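Local coordinates for thiamine pyrophosphokinase (Bacillus subtilis, PDB 3LM8), which catalyses the ATP-dependent pyrophosphorylation of thiamine, giving thiamine diphosphate and AMP, and takes part in thiamine salvage, at residues K2-V7 and K92-I97. The protein carries 1 engineered substitution. Residues are numbered along the deposited sequence; the frame is centred on the assembly and turned at random.
Sequences KTINIV and KQPDII
Ile-4 and Pro-94 form the packed side of this contact, where strand 3-7 lies parallel to the start of strand 96-100. CG1 of Ile-4 is anti to the carbonyl carbon (chi1 -62°) and approaches the proline ring, while CD1 continues past it. The two side chains cross at about a right angle, with Ile-4 CD1 3.7 Å from Pro-94 CG. The same methyl also meets the base of Lys-92, at 3.8 Å from its CB; beyond that point the lysine chain bends away, and its ammonium group has a cation-pi partner in Trp-88. Farther along this face, Ile-6 CD1 touches Ile-97 CG2 at 4.0 Å, and Ala-89, Leu-82, Leu-86 and Leu-90 of helix 81-92 cover the layer. An alanine in place of Ile-4 would probably open a gap between the Pro-94 ring, the base of Lys-92 and Ala-89, leaving the turn after the helix less firmly seated on the sheet.

The backbones are joined by a nearly straight bond from Ile-4 N to Ile-96 O (3.0 Å), and Ile-4 O receives a CA-H contact from Ile-97. On the other face, Thr-3 and Ile-96 are partly exposed and their side chains meet only loosely, Thr-3 OG1 standing 4.2 Å from Ile-96 CB. The exposed end is polar: Asp-95 N donates to Lys-2 O, and Lys-2 N reaches Asp-95 OD2 at 2.7 Å from above the carboxylate plane. From edge strand 71-73 the chain returns through helix 81-92, passing three strands, to set strand 96-100 beside strand 3-7 in the parallel part of the mixed sheet. The contact's chemistry implies apolar anchoring beneath helix 81-92, with the aspartate gripping the backbone at the solvent edge through one bond from its amide and one to its carboxylate.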
loop_
_atom_site.group_PDB
_atom_site.type_symbol
_atom_site.label_atom_id
_atom_site.label_comp_id
_atom_site.label_asym_id
_atom_site.label_seq_id
_atom_site.Cartn_x
_atom_site.Cartn_y
_atom_site.Cartn_z
ATOM N N LYS A 2 -3.487 9.012 -13.727
ATOM C CA LYS A 2 -2.869 7.700 -14.040
ATOM C C LYS A 2 -2.533 6.957 -12.748
ATOM O O LYS A 2 -2.546 7.540 -11.652
ATOM C CB LYS A 2 -1.605 7.911 -14.876
ATOM C CG LYS A 2 -1.843 8.717 -16.150
ATOM C CD LYS A 2 -0.530 9.082 -16.822
ATOM C CE LYS A 2 -0.732 10.032 -18.000
ATOM N NZ LYS A 2 0.578 10.479 -18.569
ATOM N N THR A 3 -2.242 5.666 -12.874
ATOM C CA THR A 3 -1.916 4.844 -11.717
ATOM C C THR A 3 -0.557 4.172 -11.805
ATOM O O THR A 3 -0.120 3.759 -12.881
ATOM C CB THR A 3 -2.949 3.724 -11.529
ATOM O OG1 THR A 3 -4.225 4.297 -11.239
ATOM C CG2 THR A 3 -2.536 2.795 -10.386
ATOM N N ILE A 4 0.115 4.061 -10.671
ATOM C CA ILE A 4 1.394 3.375 -10.649
ATOM C C ILE A 4 1.308 2.246 -9.623
ATOM O O ILE A 4 0.880 2.470 -8.490
ATOM C CB ILE A 4 2.538 4.328 -10.299
ATOM C CG1 ILE A 4 2.630 5.408 -11.368
ATOM C CG2 ILE A 4 3.875 3.564 -10.249
ATOM C CD1 ILE A 4 3.756 6.376 -11.144
ATOM N N ASN A 5 1.663 1.030 -10.042
ATOM C CA ASN A 5 1.645 -0.123 -9.145
ATOM C C ASN A 5 3.054 -0.655 -8.973
ATOM O O ASN A 5 3.743 -0.962 -9.956
ATOM C CB ASN A 5 0.784 -1.262 -9.685
ATOM C CG ASN A 5 -0.668 -0.917 -9.744
ATOM O OD1 ASN A 5 -1.097 0.135 -9.264
ATOM N ND2 ASN A 5 -1.448 -1.806 -10.340
ATOM N N ILE A 6 3.459 -0.780 -7.713
ATOM C CA ILE A 6 4.779 -1.262 -7.352
ATOM C C ILE A 6 4.638 -2.603 -6.650
ATOM O O ILE A 6 3.834 -2.748 -5.719
ATOM C CB ILE A 6 5.450 -0.306 -6.367
ATOM C CG1 ILE A 6 5.367 1.132 -6.886
ATOM C CG2 ILE A 6 6.866 -0.743 -6.123
ATOM C CD1 ILE A 6 5.893 2.183 -5.906
ATOM N N VAL A 7 5.420 -3.583 -7.086
ATOM C CA VAL A 7 5.390 -4.903 -6.463
ATOM C C VAL A 7 6.741 -5.153 -5.794
ATOM O O VAL A 7 7.742 -5.406 -6.464
ATOM C CB VAL A 7 5.099 -6.000 -7.512
ATOM C CG1 VAL A 7 5.149 -7.395 -6.875
ATOM C CG2 VAL A 7 3.735 -5.751 -8.121
ATOM N N LYS A 92 6.590 11.116 -10.652
ATOM C CA LYS A 92 5.689 11.030 -11.804
ATOM C C LYS A 92 4.340 11.680 -11.513
ATOM O O LYS A 92 3.622 12.069 -12.427
ATOM C CB LYS A 92 5.457 9.571 -12.210
ATOM C CG LYS A 92 6.706 8.824 -12.647
ATOM C CD LYS A 92 7.291 9.389 -13.932
ATOM C CE LYS A 92 8.660 8.770 -14.218
ATOM N NZ LYS A 92 9.622 8.962 -13.084
ATOM N N GLN A 93 3.998 11.796 -10.236
ATOM C CA GLN A 93 2.726 12.394 -9.835
ATOM C C GLN A 93 1.506 11.728 -10.450
ATOM O O GLN A 93 0.849 12.288 -11.325
ATOM C CB GLN A 93 2.699 13.895 -10.165
ATOM C CG GLN A 93 3.404 14.757 -9.137
ATOM C CD GLN A 93 3.338 16.230 -9.468
ATOM O OE1 GLN A 93 3.867 16.673 -10.488
ATOM N NE2 GLN A 93 2.686 17.001 -8.606
ATOM N N PRO A 94 1.204 10.498 -10.015
ATOM C CA PRO A 94 0.045 9.766 -10.525
ATOM C C PRO A 94 -1.033 10.017 -9.479
ATOM O O PRO A 94 -0.714 10.410 -8.357
ATOM C CB PRO A 94 0.534 8.327 -10.516
ATOM C CG PRO A 94 1.287 8.288 -9.225
ATOM C CD PRO A 94 2.065 9.609 -9.215
ATOM N N ASP A 95 -2.295 9.797 -9.820
ATOM C CA ASP A 95 -3.362 10.029 -8.855
ATOM C C ASP A 95 -3.324 8.985 -7.747
ATOM O O ASP A 95 -3.753 9.230 -6.620
ATOM C CB ASP A 95 -4.726 9.967 -9.545
ATOM C CG ASP A 95 -4.770 10.771 -10.828
ATOM O OD1 ASP A 95 -4.547 12.003 -10.776
ATOM O OD2 ASP A 95 -5.031 10.161 -11.889
ATOM N N ILE A 96 -2.789 7.815 -8.076
ATOM C CA ILE A 96 -2.751 6.721 -7.125
ATOM C C ILE A 96 -1.530 5.826 -7.248
ATOM O O ILE A 96 -1.120 5.465 -8.344
ATOM C CB ILE A 96 -3.990 5.814 -7.302
ATOM C CG1 ILE A 96 -5.260 6.666 -7.324
ATOM C CG2 ILE A 96 -4.064 4.811 -6.175
ATOM C CD1 ILE A 96 -6.515 5.915 -7.712
ATOM N N ILE A 97 -0.950 5.478 -6.109
ATOM C CA ILE A 97 0.162 4.554 -6.097
ATOM C C ILE A 97 -0.375 3.371 -5.307
ATOM O O ILE A 97 -1.010 3.559 -4.270
ATOM C CB ILE A 97 1.408 5.116 -5.370
ATOM C CG1 ILE A 97 2.013 6.267 -6.176
ATOM C CG2 ILE A 97 2.444 4.020 -5.224
ATOM C CD1 ILE A 97 3.131 6.977 -5.472
#